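Local coordinates for protein glycoside transferase (Listeria monocytogenes, PDB 6R2M) that probably hydrolyses glycosidic bonds of an exopolysaccharide outside the cell, although a transferase activity has also been proposed for it, at residues A[84-89]-A[130-135]; A[144-149]-A[153-158]; A[191-194]-A[199-202]. One frame throughout, in Å; residues are numbered along the deposited sequence.

Contact 1. Residues A[84-89]-A[130-135]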
loop_
_atom_site.group_PDB
_atom_site.type_symbol
_atom_site.label_atom_id
_atom_site.label_comp_id
_atom_site.label_asym_id
_atom_site.label_seq_id
_atom_site.Cartn_x
_atom_site.Cartn_y
_atom_site.Cartn_z
ATOM N N ASP A 84 11.806 -20.223 4.628
ATOM C CA ASP A 84 11.775 -19.650 5.968
ATOM C C ASP A 84 10.749 -18.524 6.109
ATOM O O ASP A 84 10.892 -17.665 6.992
ATOM C CB ASP A 84 13.171 -19.183 6.387
ATOM C CG ASP A 84 13.955 -18.544 5.254
ATOM O OD1 ASP A 84 15.103 -18.107 5.510
ATOM O OD2 ASP A 84 13.445 -18.481 4.111
ATOM N N ASN A 85 9.722 -18.511 5.249
ATOM C CA ASN A 85 8.504 -17.738 5.456
ATOM C C ASN A 85 8.709 -16.245 5.244
ATOM O O ASN A 85 7.966 -15.433 5.796
ATOM C CB ASN A 85 7.907 -17.990 6.841
ATOM C CG ASN A 85 7.444 -19.413 7.011
ATOM O OD1 ASN A 85 6.517 -19.854 6.338
ATOM N ND2 ASN A 85 8.091 -20.144 7.912
ATOM N N PHE A 86 9.700 -15.871 4.439
ATOM C CA PHE A 86 9.826 -14.503 3.958
ATOM C C PHE A 86 9.061 -14.354 2.651
ATOM O O PHE A 86 8.871 -15.323 1.909
ATOM C CB PHE A 86 11.293 -14.119 3.736
ATOM C CG PHE A 86 12.107 -14.057 5.001
ATOM C CD1 PHE A 86 12.144 -12.905 5.767
ATOM C CD2 PHE A 86 12.826 -15.166 5.420
ATOM C CE1 PHE A 86 12.907 -12.864 6.939
ATOM C CE2 PHE A 86 13.570 -15.139 6.590
ATOM C CZ PHE A 86 13.606 -13.985 7.345
ATOM N N ILE A 87 8.609 -13.136 2.375
ATOM C CA ILE A 87 7.925 -12.818 1.119
ATOM C C ILE A 87 8.894 -11.992 0.283
ATOM O O ILE A 87 9.208 -10.851 0.639
ATOM C CB ILE A 87 6.605 -12.057 1.342
ATOM C CG1 ILE A 87 5.611 -12.879 2.164
ATOM C CG2 ILE A 87 5.967 -11.715 -0.017
ATOM C CD1 ILE A 87 4.337 -12.111 2.530
ATOM N N LYS A 88 9.390 -12.565 -0.821
ATOM C CA LYS A 88 10.214 -11.797 -1.753
ATOM C C LYS A 88 9.451 -10.575 -2.256
ATOM O O LYS A 88 8.279 -10.676 -2.619
ATOM C CB LYS A 88 10.603 -12.664 -2.947
ATOM C CG LYS A 88 11.504 -13.826 -2.640
ATOM C CD LYS A 88 11.759 -14.576 -3.931
ATOM C CE LYS A 88 12.738 -15.713 -3.749
ATOM N NZ LYS A 88 12.941 -16.406 -5.049
ATOM N N TRP A 89 10.116 -9.413 -2.303
ATOM C CA TRP A 89 9.398 -8.223 -2.769
ATOM C C TRP A 89 9.076 -8.306 -4.261
ATOM O O TRP A 89 8.158 -7.623 -4.718
ATOM C CB TRP A 89 10.179 -6.937 -2.434
ATOM C CG TRP A 89 11.384 -6.678 -3.285
ATOM C CD1 TRP A 89 12.672 -7.067 -3.032
ATOM C CD2 TRP A 89 11.421 -5.958 -4.530
ATOM N NE1 TRP A 89 13.503 -6.632 -4.043
ATOM C CE2 TRP A 89 12.760 -5.952 -4.972
ATOM C CE3 TRP A 89 10.455 -5.307 -5.307
ATOM C CZ2 TRP A 89 13.155 -5.339 -6.165
ATOM C CZ3 TRP A 89 10.853 -4.695 -6.492
ATOM C CH2 TRP A 89 12.188 -4.717 -6.910
ATOM N N LEU A 130 3.804 -12.806 9.574
ATOM C CA LEU A 130 3.959 -11.501 10.210
ATOM C C LEU A 130 4.864 -11.585 11.434
ATOM O O LEU A 130 5.639 -10.658 11.703
ATOM C CB LEU A 130 2.584 -10.929 10.566
ATOM C CG LEU A 130 2.516 -9.496 11.090
ATOM C CD1 LEU A 130 3.204 -8.560 10.137
ATOM C CD2 LEU A 130 1.070 -9.099 11.301
ATOM N N ALA A 131 4.789 -12.688 12.182
ATOM C CA ALA A 131 5.719 -12.862 13.291
ATOM C C ALA A 131 7.151 -12.891 12.790
ATOM O O ALA A 131 8.052 -12.289 13.398
ATOM C CB ALA A 131 5.374 -14.139 14.064
ATOM N N ASN A 132 7.376 -13.549 11.655
ATOM C CA ASN A 132 8.708 -13.577 11.063
ATOM C C ASN A 132 9.149 -12.189 10.607
ATOM O O ASN A 132 10.318 -11.821 10.773
ATOM C CB ASN A 132 8.709 -14.573 9.905
ATOM C CG ASN A 132 10.081 -14.891 9.416
ATOM O OD1 ASN A 132 10.873 -15.510 10.121
ATOM N ND2 ASN A 132 10.378 -14.483 8.183
ATOM N N THR A 133 8.237 -11.403 10.024
ATOM C CA THR A 133 8.582 -10.043 9.621
ATOM C C THR A 133 8.973 -9.187 10.820
ATOM O O THR A 133 9.956 -8.435 10.778
ATOM C CB THR A 133 7.404 -9.409 8.885
ATOM O OG1 THR A 133 7.183 -10.102 7.655
ATOM C CG2 THR A 133 7.679 -7.932 8.614
ATOM N N LYS A 134 8.190 -9.266 11.894
ATOM C CA LYS A 134 8.507 -8.519 13.108
ATOM C C LYS A 134 9.858 -8.927 13.682
ATOM O O LYS A 134 10.609 -8.080 14.189
ATOM C CB LYS A 134 7.401 -8.730 14.137
ATOM C CG LYS A 134 7.694 -8.150 15.518
ATOM C CD LYS A 134 6.542 -8.468 16.465
ATOM C CE LYS A 134 6.920 -8.314 17.924
ATOM N NZ LYS A 134 5.768 -8.728 18.768
ATOM N N LYS A 135 10.183 -10.220 13.605
ATOM C CA LYS A 135 11.405 -10.724 14.227
ATOM C C LYS A 135 12.657 -10.262 13.480
ATOM O O LYS A 135 13.631 -9.812 14.100
ATOM C CB LYS A 135 11.352 -12.251 14.316
ATOM C CG LYS A 135 12.629 -12.898 14.864
ATOM C CD LYS A 135 12.424 -14.388 15.069
ATOM C CE LYS A 135 13.691 -15.034 15.608
ATOM N NZ LYS A 135 13.543 -16.508 15.698
HETATM O O HOH W 1 12.625 -17.417 9.263
HETATM O O HOH W 2 8.134 -12.790 6.875
#
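Asn132, on helix 120-136, sets its amide nitrogen over the ring of Phe86, in the loop between helices 66-79 and 100-116. This is a small amide-on-aromatic contact bridged by two waters. Asn132 ND2 stands 3.2 Å above the centre of the Phe86 ring, and all six ring carbons lie near it, CE1 the closest at 3.3 Å. The amide plane is turned 70° from the ring plane, which sets the nitrogen, rather than the flat of the amide, against the face. The Asn132 torsion accounts for this reach: with CG anti to the backbone N (chi1 -168°) the amide leaves the helix in the direction of the loop.

No hydrogen bond joins the two segments directly; water does it instead. One water donates both to Asp84 O and to Asn132 OD1, the latter at 2.7 Å. A second accepts from Asn132 ND2 at 3.1 Å while donating to Asn85 O and Thr133 OG1. With both ends of the amide engaged, its rotation is probably fixed. Asp84 directs its carboxylate to Thr82 rather than to the helix, and Thr133 OG1 also bonds Asp103. Phe86 is buried, its ring also meeting those of Tyr147 and Phe149. The arrangement is an amide-over-aromatic contact with bridging water, between an interhelical loop and a helix in a predominantly helical fold.

Contact 2. Residues A[144-149]-A[153-158]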
loop_
_atom_site.group_PDB
_atom_site.type_symbol
_atom_site.label_atom_id
_atom_site.label_comp_id
_atom_site.label_asym_id
_atom_site.label_seq_id
_atom_site.Cartn_x
_atom_site.Cartn_y
_atom_site.Cartn_z
ATOM N N VAL A 144 12.612 -1.934 10.221
ATOM C CA VAL A 144 13.393 -1.382 9.124
ATOM C C VAL A 144 12.816 -1.944 7.821
ATOM O O VAL A 144 11.980 -2.850 7.829
ATOM C CB VAL A 144 14.902 -1.676 9.262
ATOM C CG1 VAL A 144 15.460 -0.996 10.513
ATOM C CG2 VAL A 144 15.165 -3.185 9.333
ATOM N N ASP A 145 13.275 -1.397 6.692
ATOM C CA ASP A 145 12.546 -1.621 5.439
ATOM C C ASP A 145 12.530 -3.080 5.017
ATOM O O ASP A 145 11.585 -3.525 4.350
ATOM C CB ASP A 145 13.154 -0.794 4.312
ATOM C CG ASP A 145 12.874 0.685 4.462
ATOM O OD1 ASP A 145 11.915 1.050 5.176
ATOM O OD2 ASP A 145 13.635 1.486 3.881
ATOM N N PHE A 146 13.579 -3.823 5.341
ATOM C CA PHE A 146 13.705 -5.161 4.784
ATOM C C PHE A 146 14.755 -5.932 5.555
ATOM O O PHE A 146 15.529 -5.372 6.334
ATOM C CB PHE A 146 14.067 -5.142 3.294
ATOM C CG PHE A 146 15.368 -4.468 2.984
ATOM C CD1 PHE A 146 16.586 -5.110 3.204
ATOM C CD2 PHE A 146 15.372 -3.202 2.438
ATOM C CE1 PHE A 146 17.783 -4.472 2.902
ATOM C CE2 PHE A 146 16.563 -2.564 2.135
ATOM C CZ PHE A 146 17.766 -3.206 2.361
ATOM N N TYR A 147 14.730 -7.237 5.343
ATOM C CA TYR A 147 15.750 -8.149 5.819
ATOM C C TYR A 147 16.216 -8.943 4.613
ATOM O O TYR A 147 15.391 -9.477 3.859
ATOM C CB TYR A 147 15.201 -9.076 6.909
ATOM C CG TYR A 147 16.172 -10.134 7.396
ATOM C CD1 TYR A 147 17.219 -9.797 8.235
ATOM C CD2 TYR A 147 16.022 -11.469 7.025
ATOM C CE1 TYR A 147 18.100 -10.757 8.695
ATOM C CE2 TYR A 147 16.898 -12.437 7.480
ATOM C CZ TYR A 147 17.936 -12.065 8.306
ATOM O OH TYR A 147 18.810 -13.016 8.778
ATOM N N ASP A 148 17.528 -8.971 4.393
ATOM C CA ASP A 148 18.095 -9.833 3.361
ATOM C C ASP A 148 18.279 -11.219 3.963
ATOM O O ASP A 148 19.144 -11.429 4.820
ATOM C CB ASP A 148 19.407 -9.260 2.842
ATOM C CG ASP A 148 19.896 -9.974 1.611
ATOM O OD1 ASP A 148 19.987 -11.211 1.649
ATOM O OD2 ASP A 148 20.187 -9.297 0.601
ATOM N N PHE A 149 17.446 -12.161 3.543
ATOM C CA PHE A 149 17.429 -13.497 4.119
ATOM C C PHE A 149 18.435 -14.436 3.472
ATOM O O PHE A 149 18.501 -15.609 3.863
ATOM C CB PHE A 149 16.018 -14.094 4.016
ATOM C CG PHE A 149 15.393 -13.921 2.670
ATOM C CD1 PHE A 149 15.736 -14.768 1.624
ATOM C CD2 PHE A 149 14.473 -12.906 2.438
ATOM C CE1 PHE A 149 15.168 -14.612 0.368
ATOM C CE2 PHE A 149 13.898 -12.749 1.190
ATOM C CZ PHE A 149 14.248 -13.603 0.158
ATOM N N LYS A 153 21.294 -9.873 6.561
ATOM C CA LYS A 153 21.571 -8.497 6.936
ATOM C C LYS A 153 20.270 -7.715 6.900
ATOM O O LYS A 153 19.460 -7.897 5.988
ATOM C CB LYS A 153 22.597 -7.851 6.000
ATOM C CG LYS A 153 23.809 -8.720 5.705
ATOM C CD LYS A 153 25.003 -8.380 6.593
ATOM C CE LYS A 153 26.014 -9.535 6.636
ATOM N NZ LYS A 153 26.075 -10.309 5.354
ATOM N N LYS A 154 20.078 -6.851 7.889
ATOM C CA LYS A 154 18.911 -5.982 7.955
ATOM C C LYS A 154 19.188 -4.655 7.251
ATOM O O LYS A 154 20.330 -4.192 7.176
ATOM C CB LYS A 154 18.521 -5.713 9.414
ATOM C CG LYS A 154 18.322 -6.961 10.285
ATOM C CD LYS A 154 18.845 -6.726 11.705
ATOM C CE LYS A 154 18.135 -7.587 12.744
ATOM N NZ LYS A 154 17.490 -8.788 12.156
ATOM N N ALA A 155 18.126 -4.036 6.739
ATOM C CA ALA A 155 18.237 -2.675 6.232
ATOM C C ALA A 155 18.610 -1.716 7.360
ATOM O O ALA A 155 18.283 -1.936 8.529
ATOM C CB ALA A 155 16.921 -2.226 5.590
ATOM N N ASP A 156 19.295 -0.629 7.006
ATOM C CA ASP A 156 19.618 0.390 7.996
ATOM C C ASP A 156 18.752 1.633 7.838
ATOM O O ASP A 156 19.061 2.676 8.419
ATOM C CB ASP A 156 21.102 0.761 7.943
ATOM C CG ASP A 156 21.565 1.160 6.558
ATOM O OD1 ASP A 156 20.730 1.564 5.716
ATOM O OD2 ASP A 156 22.788 1.079 6.308
ATOM N N THR A 157 17.671 1.543 7.064
ATOM C CA THR A 157 16.733 2.641 6.910
ATOM C C THR A 157 15.339 2.158 7.265
ATOM O O THR A 157 15.009 0.982 7.083
ATOM C CB THR A 157 16.696 3.198 5.467
ATOM O OG1 THR A 157 16.375 2.149 4.543
ATOM C CG2 THR A 157 18.030 3.783 5.082
ATOM N N LEU A 158 14.509 3.088 7.739
ATOM C CA LEU A 158 13.062 2.907 7.733
ATOM C C LEU A 158 12.447 4.042 6.931
ATOM O O LEU A 158 12.553 5.205 7.320
ATOM C CB LEU A 158 12.475 2.891 9.142
ATOM C CG LEU A 158 10.946 2.897 9.202
ATOM C CD1 LEU A 158 10.372 1.610 8.593
ATOM C CD2 LEU A 158 10.430 3.101 10.634
#
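Tyr147 and Asp148 pair with Lys154 and Lys153 in a short antiparallel beta hairpin, whose arms stay in contact past the strands as far as Asp145 and Thr157. Among the backbone bonds, Asp148 and Lys153 form the hydrogen-bonded pair: Asp148 N donates to Lys153 O at 2.7 Å, and Lys153 N returns a longer bond to Asp148 O. Tyr147 and Lys154 are the non-hydrogen-bonded pair, and beyond them Ala155 N gives a nearly straight bond (171°) to Phe146 O. Asp145 N reaches Thr157 O at 3.0 Å, the last backbone bond between the arms.

Polar side chains add one bond across the gap. Thr157 OG1 donates to Asp145 OD2 at 2.9 Å, meeting the carboxylate from above its plane; the same oxygen also bonds His159 ND1. Asp148 turns instead to Thr96 and to the backbone of the hairpin turn.

Apolar and aromatic contacts complete the pairing. Val144 packs its CB 4.2 Å from Ala155 CB. Lys154 lays CG at the edge of the Tyr147 ring, in its plane, before the bent chain carries NZ to Tyr136 O. With CG between the backbone N and carbonyl carbon (chi1 60°), the Phe146 ring lies over Ala155, whose CB makes a CH-pi contact, 3.4 Å from the ring centroid and 7° off the normal.

Contact 3. Residues A[191-194]-A[199-202]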
loop_
_atom_site.group_PDB
_atom_site.type_symbol
_atom_site.label_atom_id
_atom_site.label_comp_id
_atom_site.label_asym_id
_atom_site.label_seq_id
_atom_site.Cartn_x
_atom_site.Cartn_y
_atom_site.Cartn_z
ATOM N N THR A 191 9.689 14.356 6.457
ATOM C CA THR A 191 10.951 13.651 6.257
ATOM C C THR A 191 10.653 12.168 6.134
ATOM O O THR A 191 10.119 11.568 7.073
ATOM C CB THR A 191 11.889 13.870 7.438
ATOM O OG1 THR A 191 11.161 13.626 8.644
ATOM C CG2 THR A 191 12.444 15.273 7.449
ATOM N N GLU A 192 11.000 11.571 5.000
ATOM C CA GLU A 192 10.526 10.223 4.724
ATOM C C GLU A 192 11.353 9.135 5.384
ATOM O O GLU A 192 10.865 8.005 5.505
ATOM C CB GLU A 192 10.522 9.960 3.217
ATOM C CG GLU A 192 9.625 10.907 2.439
ATOM C CD GLU A 192 10.381 12.079 1.828
ATOM O OE1 GLU A 192 11.433 12.474 2.374
ATOM O OE2 GLU A 192 9.924 12.601 0.783
ATOM N N VAL A 193 12.583 9.422 5.791
ATOM C CA VAL A 193 13.536 8.379 6.155
ATOM C C VAL A 193 13.950 8.537 7.612
ATOM O O VAL A 193 14.335 9.628 8.049
ATOM C CB VAL A 193 14.775 8.406 5.242
ATOM C CG1 VAL A 193 15.731 7.291 5.632
ATOM C CG2 VAL A 193 14.374 8.250 3.786
ATOM N N PHE A 194 13.913 7.432 8.346
ATOM C CA PHE A 194 14.375 7.371 9.725
ATOM C C PHE A 194 15.610 6.480 9.736
ATOM O O PHE A 194 15.553 5.331 9.290
ATOM C CB PHE A 194 13.251 6.841 10.624
ATOM C CG PHE A 194 13.607 6.755 12.082
ATOM C CD1 PHE A 194 13.545 7.876 12.894
ATOM C CD2 PHE A 194 13.964 5.538 12.643
ATOM C CE1 PHE A 194 13.858 7.791 14.242
ATOM C CE2 PHE A 194 14.280 5.448 13.991
ATOM C CZ PHE A 194 14.230 6.579 14.786
ATOM N N PHE A 199 15.880 11.849 11.401
ATOM C CA PHE A 199 15.047 11.949 10.212
ATOM C C PHE A 199 15.798 12.649 9.092
ATOM O O PHE A 199 16.540 13.608 9.334
ATOM C CB PHE A 199 13.769 12.727 10.498
ATOM C CG PHE A 199 12.836 12.043 11.450
ATOM C CD1 PHE A 199 11.973 11.052 11.003
ATOM C CD2 PHE A 199 12.807 12.402 12.786
ATOM C CE1 PHE A 199 11.092 10.445 11.881
ATOM C CE2 PHE A 199 11.933 11.790 13.671
ATOM C CZ PHE A 199 11.067 10.812 13.213
ATOM N N GLN A 200 15.573 12.186 7.869
ATOM C CA GLN A 200 16.132 12.818 6.686
ATOM C C GLN A 200 15.123 12.709 5.552
ATOM O O GLN A 200 14.206 11.885 5.586
ATOM C CB GLN A 200 17.461 12.164 6.280
ATOM C CG GLN A 200 17.306 10.716 5.824
ATOM C CD GLN A 200 17.972 9.688 6.735
ATOM O OE1 GLN A 200 17.799 9.710 7.956
ATOM N NE2 GLN A 200 18.695 8.747 6.128
ATOM N N TYR A 201 15.287 13.571 4.552
ATOM C CA TYR A 201 14.454 13.485 3.362
ATOM C C TYR A 201 15.003 12.431 2.407
ATOM O O TYR A 201 16.201 12.140 2.372
ATOM C CB TYR A 201 14.343 14.845 2.654
ATOM C CG TYR A 201 13.498 15.879 3.403
ATOM C CD1 TYR A 201 12.103 15.829 3.381
ATOM C CD2 TYR A 201 14.102 16.899 4.132
ATOM C CE1 TYR A 201 11.338 16.766 4.074
ATOM C CE2 TYR A 201 13.352 17.840 4.807
ATOM C CZ TYR A 201 11.969 17.778 4.768
ATOM O OH TYR A 201 11.221 18.717 5.450
ATOM N N ALA A 202 14.096 11.851 1.625
ATOM C CA ALA A 202 14.473 10.775 0.722
ATOM C C ALA A 202 15.302 11.289 -0.446
ATOM O O ALA A 202 16.149 10.557 -0.978
ATOM C CB ALA A 202 13.219 10.070 0.209
#
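Glu192 can be followed from its backbone to the tip, where it grips the arm that holds Tyr201 and Ala202. Its CB touches Ala202 CB at 4.0 Å. The chain then turns about the CB-CG bond (chi2 97°), and this turn brings the carboxylate back over the neighbouring arm, with CD beside Ala202 N and CB. At the tip OE1 accepts a hydrogen bond from Ala202 N at 2.8 Å, the donor lying above the carboxylate plane rather than in it. OE1 also sits 3.3 Å from Tyr201 CA and near the plane of the Tyr201 ring at its edge, close to CD1. The other oxygen, OE2, has a weak bond to Gln212 on helix 209-223.

A classic beta bulge sits here in the hairpin of strands 193-195 and 198-200, two residues, Glu192 and Val193, standing against the single Gln200 on the partner strand. Val193 N bonds Gln200 O and Gln200 N bonds Val193 O, the second at 2.8 Å, whereas Glu192 N lies near Gln200 O at too poor an angle to bond.

Aromatic contacts flank the paired backbones. Thr191 CG2 comes down over the centre of the Tyr201 ring, 3.7 Å from its centroid, a CH-pi contact; Arg250 makes a cation-pi contact with the same ring. Phe194 turns an edge to the face of Phe199 in a T-shaped pair, centroids 5.3 Å apart and planes at 61°, with Phe194 CD1 above the Phe199 ring, offset toward its rim. Val193 CG1 lies 3.3 Å from Gln200 NE2, and that amide nitrogen bonds Gln195 OE1.

How the contacts relate
The three contacts follow one another along the chain without overlap. Contacts 1 and 2 have centres about 12 Å apart and meet through aromatic packing, with Phe86 CE1 3.4 Å from Tyr147 CD2, so the first hairpin rests against the loop held over helix 120-136. Contacts 2 and 3, whose centres are about 16 Å apart, are joined by backbone: Leu158 O and Phe194 N, 2.8 Å apart, form a probable hydrogen bond where strand 158-159 pairs with 193-195 in the three-stranded sheet. Contacts 1 and 3 do not touch, their nearest atoms lying about 14 Å apart. Loop, hairpin and bulged hairpin thus form a continuous chain of contacts beside the helices of this largely helical monomer.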